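Local coordinates for protein Adenylate/guanylate cyclase/hydrolase, alpha/beta fold family (Ruegeria pomeroyi, PDB 3MR7) that probably has adenylate cyclase activity, this chain being the class III cyclase-type domain of a longer protein, at residues A[8-13]-A[115-120]. Residues are numbered along the deposited sequence; the frame is centred on the assembly and turned at random.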
loop_
_atom_site.group_PDB
_atom_site.type_symbol
_atom_site.label_atom_id
_atom_site.label_comp_id
_atom_site.label_asym_id
_atom_site.label_seq_id
_atom_site.Cartn_x
_atom_site.Cartn_y
_atom_site.Cartn_z
ATOM N N CYS A 8 -13.385 -20.588 -0.995
ATOM C CA CYS A 8 -13.604 -19.677 0.127
ATOM C C CYS A 8 -13.578 -18.232 -0.265
ATOM O O CYS A 8 -12.926 -17.851 -1.219
ATOM C CB CYS A 8 -12.559 -19.896 1.232
ATOM S SG CYS A 8 -13.226 -20.581 2.755
ATOM N N ALA A 9 -14.285 -17.426 0.503
ATOM C CA ALA A 9 -14.236 -15.993 0.344
ATOM C C ALA A 9 -13.213 -15.459 1.340
ATOM O O ALA A 9 -13.413 -15.522 2.540
ATOM C CB ALA A 9 -15.595 -15.405 0.615
ATOM N N ILE A 10 -12.107 -14.950 0.835
ATOM C CA ILE A 10 -11.082 -14.375 1.674
ATOM C C ILE A 10 -11.187 -12.852 1.645
ATOM O O ILE A 10 -11.429 -12.254 0.595
ATOM C CB ILE A 10 -9.693 -14.784 1.190
ATOM C CG1 ILE A 10 -9.537 -16.282 1.304
ATOM C CG2 ILE A 10 -8.622 -14.127 2.008
ATOM C CD1 ILE A 10 -10.108 -16.996 0.179
ATOM N N LEU A 11 -10.986 -12.250 2.817
ATOM C CA LEU A 11 -11.035 -10.817 3.032
ATOM C C LEU A 11 -9.749 -10.392 3.744
ATOM O O LEU A 11 -9.440 -10.911 4.803
ATOM C CB LEU A 11 -12.285 -10.469 3.845
ATOM C CG LEU A 11 -12.426 -9.254 4.774
ATOM C CD1 LEU A 11 -11.284 -8.235 4.732
ATOM C CD2 LEU A 11 -13.753 -8.579 4.532
ATOM N N ALA A 12 -8.985 -9.482 3.134
ATOM C CA ALA A 12 -7.802 -8.906 3.769
ATOM C C ALA A 12 -8.042 -7.431 4.060
ATOM O O ALA A 12 -8.642 -6.724 3.251
ATOM C CB ALA A 12 -6.550 -9.083 2.881
ATOM N N ALA A 13 -7.546 -6.969 5.202
ATOM C CA ALA A 13 -7.651 -5.564 5.613
ATOM C C ALA A 13 -6.418 -5.040 6.352
ATOM O O ALA A 13 -5.790 -5.769 7.105
ATOM C CB ALA A 13 -8.911 -5.352 6.464
ATOM N N ASP A 115 -2.809 -19.344 -3.904
ATOM C CA ASP A 115 -2.852 -18.126 -4.691
ATOM C C ASP A 115 -4.007 -17.242 -4.252
ATOM O O ASP A 115 -3.800 -16.083 -3.910
ATOM C CB ASP A 115 -3.049 -18.455 -6.160
ATOM C CG ASP A 115 -1.833 -19.070 -6.789
ATOM O OD1 ASP A 115 -0.853 -19.297 -6.055
ATOM O OD2 ASP A 115 -1.857 -19.322 -8.020
ATOM N N ALA A 116 -5.225 -17.782 -4.251
ATOM C CA ALA A 116 -6.378 -16.956 -3.924
ATOM C C ALA A 116 -6.183 -16.117 -2.654
ATOM O O ALA A 116 -6.691 -15.022 -2.568
ATOM C CB ALA A 116 -7.674 -17.764 -3.872
ATOM N N VAL A 117 -5.429 -16.597 -1.688
ATOM C CA VAL A 117 -5.163 -15.796 -0.495
ATOM C C VAL A 117 -4.214 -14.626 -0.815
ATOM O O VAL A 117 -4.447 -13.476 -0.424
ATOM C CB VAL A 117 -4.560 -16.668 0.612
ATOM C CG1 VAL A 117 -4.289 -15.843 1.867
ATOM C CG2 VAL A 117 -5.493 -17.837 0.914
ATOM N N ASN A 118 -3.146 -14.930 -1.541
ATOM C CA ASN A 118 -2.194 -13.922 -1.978
ATOM C C ASN A 118 -2.867 -12.806 -2.746
ATOM O O ASN A 118 -2.520 -11.645 -2.619
ATOM C CB ASN A 118 -1.079 -14.563 -2.802
ATOM C CG ASN A 118 -0.112 -15.356 -1.938
ATOM O OD1 ASN A 118 -0.383 -15.590 -0.768
ATOM N ND2 ASN A 118 1.022 -15.752 -2.500
ATOM N N VAL A 119 -3.872 -13.169 -3.520
ATOM C CA VAL A 119 -4.610 -12.209 -4.295
ATOM C C VAL A 119 -5.517 -11.316 -3.423
ATOM O O VAL A 119 -5.697 -10.126 -3.711
ATOM C CB VAL A 119 -5.322 -12.935 -5.453
ATOM C CG1 VAL A 119 -6.308 -12.020 -6.209
ATOM C CG2 VAL A 119 -4.270 -13.488 -6.389
ATOM N N ALA A 120 -6.058 -11.858 -2.336
ATOM C CA ALA A 120 -6.897 -11.041 -1.461
ATOM C C ALA A 120 -6.037 -9.969 -0.809
ATOM O O ALA A 120 -6.429 -8.796 -0.696
ATOM C CB ALA A 120 -7.569 -11.882 -0.406
#
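The flat group at this interface is the Ala120 carbonyl, and the Ala12 methyl lies over one of its faces: Ala12 CB is 3.6 Å from Ala120 O and 3.8 Å from Ala120 C, with most of that separation perpendicular to the carbonyl plane. The setting is the mixed sheet of a class III cyclase homology domain. Strand 8-13 runs between strands 59-64 and 96-107, antiparallel to both, while helix 115-120 rests on one face of the sheet. The segment axes come within 7.9 Å at a crossing angle of -34°, and the small residues Ala12 and Ala120 are the pair whose CA atoms come nearest, 5.7 Å apart.

Ile10 and Ala12 direct their CB atoms at the helix; Leu11 and Ala13 point theirs away, as expected of a regular strand. With chi1 at -63°, Ile10 splits its branches between two helix residues: CG1, beside the backbone N, faces Val117, and CG2, anti to that N, faces Ala120. All four touching residues are buried, and the contact between the segments is purely van der Waals. Neighbouring strands extend it. Leu61 meets both Ile10 and Val117, and Asn101, backbone-paired with Ile10, donates ND2 to Ala116 O in the first helical turn. Of the Ile10 branches, CG1 is the looser, 4.4 Å from Val117 CG2, whereas CG2 lies 3.5 Å from Ala120 CB.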